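Local coordinates for hypothetical 30.2 KD protein c25g10.02 IN chromosome I (Schizosaccharomyces pombe, PDB 1KCF), which resolves Holliday junctions as a homodimeric endonuclease that cleaves four-way DNA junctions at the point of strand exchange and seems important for maintaining mitochondrial DNA, at residues A[204-208]-A[209-213]. Numbering follows the deposited sequence.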
loop_
_atom_site.group_PDB
_atom_site.type_symbol
_atom_site.label_atom_id
_atom_site.label_comp_id
_atom_site.label_asym_id
_atom_site.label_seq_id
_atom_site.Cartn_x
_atom_site.Cartn_y
_atom_site.Cartn_z
ATOM N N ILE A 204 -9.461 -27.357 -17.986
ATOM C CA ILE A 204 -8.334 -27.021 -17.127
ATOM C C ILE A 204 -7.566 -28.317 -16.883
ATOM O O ILE A 204 -8.120 -29.279 -16.355
ATOM C CB ILE A 204 -8.803 -26.455 -15.763
ATOM C CG1 ILE A 204 -9.349 -25.036 -15.939
ATOM C CG2 ILE A 204 -7.657 -26.465 -14.766
ATOM C CD1 ILE A 204 -9.866 -24.423 -14.650
ATOM N N LEU A 205 -6.300 -28.345 -17.287
ATOM C CA LEU A 205 -5.460 -29.521 -17.097
ATOM C C LEU A 205 -4.349 -29.164 -16.127
ATOM O O LEU A 205 -4.134 -27.987 -15.820
ATOM C CB LEU A 205 -4.839 -29.970 -18.426
ATOM C CG LEU A 205 -5.759 -30.530 -19.512
ATOM C CD1 LEU A 205 -4.940 -30.823 -20.761
ATOM C CD2 LEU A 205 -6.442 -31.795 -19.016
ATOM N N PHE A 206 -3.636 -30.179 -15.655
ATOM C CA PHE A 206 -2.541 -29.958 -14.727
ATOM C C PHE A 206 -1.209 -30.467 -15.259
ATOM O O PHE A 206 -1.119 -31.575 -15.778
ATOM C CB PHE A 206 -2.843 -30.622 -13.385
ATOM C CG PHE A 206 -4.076 -30.095 -12.718
ATOM C CD1 PHE A 206 -5.338 -30.450 -13.181
ATOM C CD2 PHE A 206 -3.977 -29.240 -11.628
ATOM C CE1 PHE A 206 -6.487 -29.959 -12.568
ATOM C CE2 PHE A 206 -5.118 -28.741 -11.008
ATOM C CZ PHE A 206 -6.377 -29.103 -11.479
ATOM N N GLU A 207 -0.176 -29.643 -15.123
ATOM C CA GLU A 207 1.161 -29.999 -15.573
ATOM C C GLU A 207 1.740 -31.073 -14.660
ATOM O O GLU A 207 2.353 -32.032 -15.128
ATOM C CB GLU A 207 2.069 -28.768 -15.562
ATOM C CG GLU A 207 3.542 -29.074 -15.806
ATOM C CD GLU A 207 4.421 -27.843 -15.689
ATOM O OE1 GLU A 207 4.258 -27.083 -14.709
ATOM O OE2 GLU A 207 5.285 -27.640 -16.568
ATOM N N ASN A 208 1.539 -30.908 -13.356
ATOM C CA ASN A 208 2.043 -31.867 -12.380
ATOM C C ASN A 208 0.932 -32.400 -11.491
ATOM O O ASN A 208 -0.114 -31.767 -11.334
ATOM C CB ASN A 208 3.126 -31.228 -11.511
ATOM C CG ASN A 208 2.719 -29.870 -10.982
ATOM O OD1 ASN A 208 2.653 -28.898 -11.736
ATOM N ND2 ASN A 208 2.434 -29.794 -9.686
ATOM N N GLU A 209 1.174 -33.566 -10.906
ATOM C CA GLU A 209 0.198 -34.207 -10.042
ATOM C C GLU A 209 0.006 -33.510 -8.697
ATOM O O GLU A 209 -1.070 -33.584 -8.113
ATOM C CB GLU A 209 0.588 -35.675 -9.832
ATOM C CG GLU A 209 2.052 -35.888 -9.497
ATOM C CD GLU A 209 2.375 -35.592 -8.044
ATOM O OE1 GLU A 209 3.572 -35.416 -7.732
ATOM O OE2 GLU A 209 1.439 -35.551 -7.216
ATOM N N GLU A 210 1.042 -32.831 -8.214
ATOM C CA GLU A 210 0.973 -32.133 -6.930
ATOM C C GLU A 210 -0.253 -31.226 -6.816
ATOM O O GLU A 210 -1.073 -31.387 -5.909
ATOM C CB GLU A 210 2.243 -31.304 -6.710
ATOM C CG GLU A 210 3.505 -32.139 -6.532
ATOM C CD GLU A 210 3.481 -32.961 -5.255
ATOM O OE1 GLU A 210 3.515 -32.361 -4.158
ATOM O OE2 GLU A 210 3.424 -34.207 -5.348
ATOM N N ALA A 211 -0.370 -30.275 -7.735
ATOM C CA ALA A 211 -1.494 -29.348 -7.736
ATOM C C ALA A 211 -2.809 -30.113 -7.788
ATOM O O ALA A 211 -3.705 -29.878 -6.977
ATOM C CB ALA A 211 -1.391 -28.400 -8.926
ATOM N N LEU A 212 -2.919 -31.032 -8.744
ATOM C CA LEU A 212 -4.129 -31.832 -8.890
ATOM C C LEU A 212 -4.412 -32.550 -7.574
ATOM O O LEU A 212 -5.566 -32.698 -7.170
ATOM C CB LEU A 212 -3.955 -32.867 -10.004
ATOM C CG LEU A 212 -5.188 -33.302 -10.806
ATOM C CD1 LEU A 212 -4.896 -34.637 -11.471
ATOM C CD2 LEU A 212 -6.412 -33.426 -9.910
ATOM N N TYR A 213 -3.350 -32.985 -6.903
ATOM C CA TYR A 213 -3.483 -33.696 -5.636
ATOM C C TYR A 213 -4.082 -32.824 -4.536
ATOM O O TYR A 213 -4.968 -33.267 -3.802
ATOM C CB TYR A 213 -2.122 -34.225 -5.168
ATOM C CG TYR A 213 -2.223 -35.177 -3.994
ATOM C CD1 TYR A 213 -2.715 -36.471 -4.163
ATOM C CD2 TYR A 213 -1.858 -34.774 -2.706
ATOM C CE1 TYR A 213 -2.846 -37.341 -3.082
ATOM C CE2 TYR A 213 -1.985 -35.637 -1.618
ATOM C CZ TYR A 213 -2.482 -36.918 -1.814
ATOM O OH TYR A 213 -2.631 -37.773 -0.743
#
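The Phe206 ring carries Leu212 CG over one face, 3.7 Å above the ring plane and offset toward the rim, while Ala211 CB sits at its edge, near the plane. This is a short strand-to-helix connection in the RNase H-like fold of the RuvC resolvase family: strand 204-206, an outermost strand of the mixed sheet, runs through Glu207 into helix 209-217, with Asn208 at the N-cap position. Leu212 CG lies 3.9 Å from the centroid of the Phe206 ring and 19° off its normal, a CH-pi contact in which the two side chains cross at about a right angle. With CG anti to the carbonyl carbon (chi1 -61°), Phe206 swings its ring against the first turn of the helix, bringing CD2 to 3.6 Å from the backbone N of Leu212. Beyond the connection, Phe206 also touches Ile67 of the neighbouring strand 65-73 and Ile199 of helix 191-200, so one ring joins the sheet edge to two helices. Replacing Phe206 by an alanine is likely to leave Leu212 CG without the ring face it rests on and to open a gap beside the Ala211 methyl. The strand itself is paired through backbone hydrogen bonds of Leu205 with Val65 and Ile67. The helix then closes its first turn with a backbone hydrogen bond of 2.6 Å from Tyr213 N to Glu209 O.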